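PDB 3GDC: multicopper oxidase from Arthrobacter sp. FB24, which probably oxidises phenolic or related substrates at a copper centre and passes the electrons to dioxygen, as laccase-type multicopper oxidases do. Local coordinates for residues L28-V42 against W69-A83. Numbering follows the deposited sequence.
Sequences LPDGRTLREWDIVAV and WAREGDALRIHFTNA
Parallel pairing of strand 33-42 with strand 75-82 builds part of a cupredoxin-like β-sandwich in the N-terminal half of the chain. The ladder runs in unbroken register from Leu34 beside Ala75 to Ala41 beside Asn82, with bonds such as Arg35 N to Ala75 O (2.8 Å) and His79 N to Trp37 O (2.8 Å). At its start, Arg35 turns its guanidinium side-on to Asp74, NE (2.9 Å) and NH2 (3.0 Å) both reaching OD2, one from the anti and the other from the syn side, each roughly 30° out of the carboxylate plane. CG of Arg35 stands anti to the backbone N (chi1 -165°), which carries CD alongside Ala70 CB; the bend at chi3 then turns the guanidinium toward Asp74, with one face against CZ3 at the rim of the Trp69 ring, whose plane is perpendicular to it. Arg71 N also donates to Asp74 OD2 within the type II turn Arg71-Asp74, while two waters, each donating to Asp74 OD1, link it to Thr33 OG1 and Thr33 N. Arg35 NH1 donates a hydrogen bond to Arg22 O of strand 20-27. Replacing the arginine by a leucine would probably leave the buried Asp74 carboxylate without its salt-bridge partner and Arg22 O without this donor, weakening the turn's link to strand 20-27.

In the sandwich, Arg35, Trp37 and Ile39 share a sheet face with Leu76, Ile78 and Phe80; the edge of the Trp37 indole meets Leu76 CD2, and Ile39 CD1 packs on Ile78 CG2 at 3.7 Å. Farther along this face the Ala41 side chain comes within about 7 Å of a bound copper. The other face is more polar: His79 NE2 donates in its ring plane to the anti side of Glu36 OE1 (2.8 Å), ND1 being held by Thr118. Beside them, Leu34 CD2 sits over the centre of the Arg77 guanidinium.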
loop_
_atom_site.group_PDB
_atom_site.type_symbol
_atom_site.label_atom_id
_atom_site.label_comp_id
_atom_site.label_asym_id
_atom_site.label_seq_id
_atom_site.Cartn_x
_atom_site.Cartn_y
_atom_site.Cartn_z
ATOM N N LEU A 28 -34.028 17.755 -16.910
ATOM C CA LEU A 28 -33.582 19.059 -17.369
ATOM C C LEU A 28 -33.981 19.309 -18.825
ATOM O O LEU A 28 -34.286 18.355 -19.558
ATOM C CB LEU A 28 -32.062 19.174 -17.230
ATOM C CG LEU A 28 -31.467 19.265 -15.828
ATOM C CD1 LEU A 28 -29.982 18.954 -15.889
ATOM C CD2 LEU A 28 -31.708 20.636 -15.207
ATOM N N PRO A 29 -33.990 20.595 -19.245
ATOM C CA PRO A 29 -33.981 20.879 -20.679
ATOM C C PRO A 29 -32.618 20.456 -21.229
ATOM O O PRO A 29 -31.610 21.134 -20.996
ATOM C CB PRO A 29 -34.158 22.404 -20.750
ATOM C CG PRO A 29 -34.622 22.825 -19.375
ATOM C CD PRO A 29 -34.015 21.833 -18.439
ATOM N N ASP A 30 -32.618 19.309 -21.905
ATOM C CA ASP A 30 -31.455 18.654 -22.544
ATOM C C ASP A 30 -31.536 17.130 -22.352
ATOM O O ASP A 30 -30.739 16.377 -22.915
ATOM C CB ASP A 30 -30.073 19.265 -22.166
ATOM C CG ASP A 30 -29.497 18.748 -20.832
ATOM O OD1 ASP A 30 -30.247 18.268 -19.957
ATOM O OD2 ASP A 30 -28.258 18.862 -20.653
ATOM N N GLY A 31 -32.519 16.701 -21.557
ATOM C CA GLY A 31 -32.811 15.282 -21.343
ATOM C C GLY A 31 -32.157 14.675 -20.107
ATOM O O GLY A 31 -32.585 13.618 -19.623
ATOM N N ARG A 32 -31.121 15.339 -19.600
ATOM C CA ARG A 32 -30.381 14.857 -18.425
ATOM C C ARG A 32 -31.198 14.879 -17.136
ATOM O O ARG A 32 -32.141 15.655 -16.989
ATOM C CB ARG A 32 -29.107 15.673 -18.205
ATOM C CG ARG A 32 -28.005 15.447 -19.226
ATOM C CD ARG A 32 -26.670 15.926 -18.669
ATOM N NE ARG A 32 -26.674 17.359 -18.370
ATOM C CZ ARG A 32 -26.000 17.926 -17.372
ATOM N NH1 ARG A 32 -25.265 17.187 -16.546
ATOM N NH2 ARG A 32 -26.070 19.240 -17.188
ATOM N N THR A 33 -30.786 14.037 -16.192
ATOM C CA THR A 33 -31.380 13.985 -14.866
ATOM C C THR A 33 -30.710 15.001 -13.943
ATOM O O THR A 33 -29.476 15.115 -13.914
ATOM C CB THR A 33 -31.237 12.566 -14.274
ATOM O OG1 THR A 33 -31.989 11.647 -15.073
ATOM C CG2 THR A 33 -31.733 12.500 -12.840
ATOM N N LEU A 34 -31.536 15.761 -13.232
ATOM C CA LEU A 34 -31.077 16.614 -12.145
ATOM C C LEU A 34 -31.370 15.894 -10.837
ATOM O O LEU A 34 -32.524 15.610 -10.517
ATOM C CB LEU A 34 -31.779 17.976 -12.178
ATOM C CG LEU A 34 -31.470 18.934 -11.016
ATOM C CD1 LEU A 34 -30.003 19.385 -11.017
ATOM C CD2 LEU A 34 -32.396 20.144 -11.046
ATOM N N ARG A 35 -30.319 15.597 -10.077
ATOM C CA ARG A 35 -30.455 14.782 -8.877
ATOM C C ARG A 35 -30.029 15.618 -7.676
ATOM O O ARG A 35 -28.959 16.224 -7.700
ATOM C CB ARG A 35 -29.575 13.535 -9.028
ATOM C CG ARG A 35 -29.858 12.432 -8.060
ATOM C CD ARG A 35 -28.938 11.233 -8.338
ATOM N NE ARG A 35 -29.166 10.616 -9.645
ATOM C CZ ARG A 35 -30.103 9.705 -9.910
ATOM N NH1 ARG A 35 -30.920 9.269 -8.961
ATOM N NH2 ARG A 35 -30.213 9.215 -11.143
ATOM N N GLU A 36 -30.862 15.664 -6.642
ATOM C CA GLU A 36 -30.631 16.565 -5.501
ATOM C C GLU A 36 -30.770 15.907 -4.136
ATOM O O GLU A 36 -31.607 15.033 -3.928
ATOM C CB GLU A 36 -31.572 17.772 -5.553
ATOM C CG GLU A 36 -31.624 18.442 -6.904
ATOM C CD GLU A 36 -32.608 19.575 -6.929
ATOM O OE1 GLU A 36 -32.375 20.568 -6.211
ATOM O OE2 GLU A 36 -33.609 19.468 -7.672
ATOM N N TRP A 37 -29.960 16.367 -3.188
ATOM C CA TRP A 37 -30.039 15.865 -1.826
ATOM C C TRP A 37 -29.967 17.017 -0.851
ATOM O O TRP A 37 -29.330 18.034 -1.132
ATOM C CB TRP A 37 -28.859 14.945 -1.517
ATOM C CG TRP A 37 -28.732 13.703 -2.329
ATOM C CD1 TRP A 37 -29.210 12.472 -2.010
ATOM C CD2 TRP A 37 -28.025 13.554 -3.570
ATOM N NE1 TRP A 37 -28.861 11.565 -2.979
ATOM C CE2 TRP A 37 -28.131 12.199 -3.947
ATOM C CE3 TRP A 37 -27.321 14.435 -4.402
ATOM C CZ2 TRP A 37 -27.556 11.698 -5.118
ATOM C CZ3 TRP A 37 -26.745 13.940 -5.570
ATOM C CH2 TRP A 37 -26.862 12.579 -5.912
ATOM N N ASP A 38 -30.590 16.840 0.309
ATOM C CA ASP A 38 -30.385 17.747 1.434
ATOM C C ASP A 38 -29.504 17.052 2.458
ATOM O O ASP A 38 -29.831 15.951 2.919
ATOM C CB ASP A 38 -31.711 18.109 2.108
ATOM C CG ASP A 38 -32.711 18.688 1.145
ATOM O OD1 ASP A 38 -32.308 19.510 0.305
ATOM O OD2 ASP A 38 -33.898 18.311 1.230
ATOM N N ILE A 39 -28.397 17.695 2.811
ATOM C CA ILE A 39 -27.446 17.136 3.770
ATOM C C ILE A 39 -27.243 18.178 4.862
ATOM O O ILE A 39 -26.982 19.357 4.573
ATOM C CB ILE A 39 -26.099 16.761 3.078
ATOM C CG1 ILE A 39 -26.314 15.632 2.047
ATOM C CG2 ILE A 39 -25.033 16.373 4.113
ATOM C CD1 ILE A 39 -25.032 15.059 1.403
ATOM N N VAL A 40 -27.360 17.747 6.114
ATOM C CA VAL A 40 -27.207 18.643 7.259
ATOM C C VAL A 40 -26.102 18.129 8.178
ATOM O O VAL A 40 -26.110 16.951 8.549
ATOM C CB VAL A 40 -28.525 18.758 8.072
ATOM C CG1 VAL A 40 -28.354 19.724 9.246
ATOM C CG2 VAL A 40 -29.700 19.209 7.182
ATOM N N ALA A 41 -25.147 18.993 8.540
ATOM C CA ALA A 41 -24.149 18.622 9.549
ATOM C C ALA A 41 -24.751 18.813 10.941
ATOM O O ALA A 41 -25.274 19.881 11.270
ATOM C CB ALA A 41 -22.842 19.414 9.381
ATOM N N VAL A 42 -24.739 17.750 11.736
ATOM C CA VAL A 42 -25.376 17.782 13.052
ATOM C C VAL A 42 -24.470 17.124 14.085
ATOM O O VAL A 42 -23.888 16.068 13.825
ATOM C CB VAL A 42 -26.773 17.074 13.073
ATOM C CG1 VAL A 42 -27.744 17.731 12.127
ATOM C CG2 VAL A 42 -26.658 15.600 12.741
ATOM N N TRP A 69 -25.843 8.197 -4.527
ATOM C CA TRP A 69 -25.774 7.391 -5.744
ATOM C C TRP A 69 -26.248 8.230 -6.934
ATOM O O TRP A 69 -27.291 8.872 -6.863
ATOM C CB TRP A 69 -26.656 6.145 -5.598
ATOM C CG TRP A 69 -26.558 5.186 -6.754
ATOM C CD1 TRP A 69 -25.762 4.074 -6.833
ATOM C CD2 TRP A 69 -27.252 5.270 -8.007
ATOM N NE1 TRP A 69 -25.934 3.450 -8.052
ATOM C CE2 TRP A 69 -26.839 4.169 -8.792
ATOM C CE3 TRP A 69 -28.198 6.165 -8.538
ATOM C CZ2 TRP A 69 -27.334 3.938 -10.085
ATOM C CZ3 TRP A 69 -28.684 5.937 -9.824
ATOM C CH2 TRP A 69 -28.251 4.834 -10.581
ATOM N N ALA A 70 -25.470 8.233 -8.006
ATOM C CA ALA A 70 -25.865 8.928 -9.237
ATOM C C ALA A 70 -25.454 8.119 -10.452
ATOM O O ALA A 70 -24.665 7.180 -10.346
ATOM C CB ALA A 70 -25.248 10.304 -9.278
ATOM N N ARG A 71 -26.005 8.470 -11.613
ATOM C CA ARG A 71 -25.540 7.900 -12.861
ATOM C C ARG A 71 -24.614 8.881 -13.576
ATOM O O ARG A 71 -24.843 10.093 -13.556
ATOM C CB ARG A 71 -26.733 7.552 -13.741
ATOM C CG ARG A 71 -26.426 6.586 -14.850
ATOM C CD ARG A 71 -27.203 7.021 -16.059
ATOM N NE ARG A 71 -27.765 5.905 -16.807
ATOM C CZ ARG A 71 -28.649 6.052 -17.789
ATOM N NH1 ARG A 71 -29.060 7.266 -18.133
ATOM N NH2 ARG A 71 -29.123 4.986 -18.421
ATOM N N GLU A 72 -23.575 8.342 -14.209
ATOM C CA GLU A 72 -22.580 9.127 -14.926
ATOM C C GLU A 72 -23.253 10.198 -15.789
ATOM O O GLU A 72 -24.153 9.900 -16.569
ATOM C CB GLU A 72 -21.722 8.212 -15.799
ATOM C CG GLU A 72 -20.582 8.908 -16.507
ATOM C CD GLU A 72 -19.839 8.000 -17.485
ATOM O OE1 GLU A 72 -20.242 6.829 -17.700
ATOM O OE2 GLU A 72 -18.840 8.474 -18.054
ATOM N N GLY A 73 -22.829 11.441 -15.606
ATOM C CA GLY A 73 -23.361 12.554 -16.391
ATOM C C GLY A 73 -24.526 13.323 -15.797
ATOM O O GLY A 73 -24.866 14.398 -16.311
ATOM N N ASP A 74 -25.145 12.797 -14.726
ATOM C CA ASP A 74 -26.237 13.493 -14.023
ATOM C C ASP A 74 -25.756 14.850 -13.530
ATOM O O ASP A 74 -24.573 15.021 -13.209
ATOM C CB ASP A 74 -26.742 12.709 -12.791
ATOM C CG ASP A 74 -27.555 11.461 -13.132
ATOM O OD1 ASP A 74 -27.931 11.210 -14.308
ATOM O OD2 ASP A 74 -27.824 10.698 -12.174
ATOM N N ALA A 75 -26.672 15.819 -13.481
ATOM C CA ALA A 75 -26.394 17.100 -12.857
ATOM C C ALA A 75 -26.746 16.955 -11.381
ATOM O O ALA A 75 -27.854 16.525 -11.044
ATOM C CB ALA A 75 -27.224 18.211 -13.511
ATOM N N LEU A 76 -25.803 17.299 -10.508
ATOM C CA LEU A 76 -25.980 17.089 -9.061
ATOM C C LEU A 76 -26.069 18.389 -8.280
ATOM O O LEU A 76 -25.365 19.359 -8.583
ATOM C CB LEU A 76 -24.838 16.227 -8.482
ATOM C CG LEU A 76 -24.478 14.909 -9.183
ATOM C CD1 LEU A 76 -23.425 14.145 -8.374
ATOM C CD2 LEU A 76 -25.699 14.032 -9.412
ATOM N N ARG A 77 -26.933 18.387 -7.271
ATOM C CA ARG A 77 -27.038 19.482 -6.312
ATOM C C ARG A 77 -27.105 18.906 -4.907
ATOM O O ARG A 77 -28.000 18.108 -4.591
ATOM C CB ARG A 77 -28.284 20.337 -6.573
ATOM C CG ARG A 77 -28.228 21.134 -7.861
ATOM C CD ARG A 77 -29.445 22.035 -7.986
ATOM N NE ARG A 77 -29.503 22.636 -9.316
ATOM C CZ ARG A 77 -30.586 23.199 -9.842
ATOM N NH1 ARG A 77 -31.727 23.239 -9.160
ATOM N NH2 ARG A 77 -30.529 23.715 -11.060
ATOM N N ILE A 78 -26.152 19.304 -4.070
ATOM C CA ILE A 78 -26.175 18.942 -2.661
ATOM C C ILE A 78 -26.427 20.189 -1.845
ATOM O O ILE A 78 -25.577 21.074 -1.790
ATOM C CB ILE A 78 -24.847 18.288 -2.219
ATOM C CG1 ILE A 78 -24.584 17.003 -3.022
ATOM C CG2 ILE A 78 -24.838 18.054 -0.714
ATOM C CD1 ILE A 78 -25.411 15.851 -2.612
ATOM N N HIS A 79 -27.603 20.251 -1.230
ATOM C CA HIS A 79 -28.017 21.399 -0.424
ATOM C C HIS A 79 -27.555 21.167 0.997
ATOM O O HIS A 79 -28.194 20.436 1.763
ATOM C CB HIS A 79 -29.542 21.562 -0.467
ATOM C CG HIS A 79 -30.093 21.619 -1.857
ATOM N ND1 HIS A 79 -29.996 22.745 -2.644
ATOM C CD2 HIS A 79 -30.722 20.684 -2.610
ATOM C CE1 HIS A 79 -30.539 22.503 -3.825
ATOM N NE2 HIS A 79 -30.985 21.259 -3.830
ATOM N N PHE A 80 -26.426 21.778 1.326
ATOM C CA PHE A 80 -25.766 21.602 2.610
ATOM C C PHE A 80 -26.208 22.671 3.595
ATOM O O PHE A 80 -26.207 23.858 3.266
ATOM C CB PHE A 80 -24.244 21.668 2.419
ATOM C CG PHE A 80 -23.458 21.497 3.693
ATOM C CD1 PHE A 80 -23.689 20.408 4.534
ATOM C CD2 PHE A 80 -22.466 22.414 4.037
ATOM C CE1 PHE A 80 -22.942 20.237 5.709
ATOM C CE2 PHE A 80 -21.717 22.256 5.203
ATOM C CZ PHE A 80 -21.957 21.166 6.044
ATOM N N THR A 81 -26.607 22.247 4.791
ATOM C CA THR A 81 -26.851 23.166 5.905
ATOM C C THR A 81 -25.989 22.741 7.087
ATOM O O THR A 81 -25.915 21.550 7.415
ATOM C CB THR A 81 -28.337 23.203 6.325
ATOM O OG1 THR A 81 -29.133 23.662 5.232
ATOM C CG2 THR A 81 -28.562 24.148 7.525
ATOM N N ASN A 82 -25.327 23.712 7.708
ATOM C CA ASN A 82 -24.515 23.439 8.885
ATOM C C ASN A 82 -25.333 23.728 10.133
ATOM O O ASN A 82 -25.560 24.888 10.478
ATOM C CB ASN A 82 -23.209 24.257 8.883
ATOM C CG ASN A 82 -22.305 23.906 10.057
ATOM O OD1 ASN A 82 -22.638 23.033 10.864
ATOM N ND2 ASN A 82 -21.164 24.580 10.161
ATOM N N ALA A 83 -25.801 22.668 10.789
ATOM C CA ALA A 83 -26.519 22.800 12.052
ATOM C C ALA A 83 -25.640 22.455 13.261
ATOM O O ALA A 83 -26.139 22.308 14.379
ATOM C CB ALA A 83 -27.796 21.944 12.033
HETATM O O HOH W 1 -29.979 9.471 -14.467
HETATM O O HOH W 2 -28.460 12.415 -16.674
#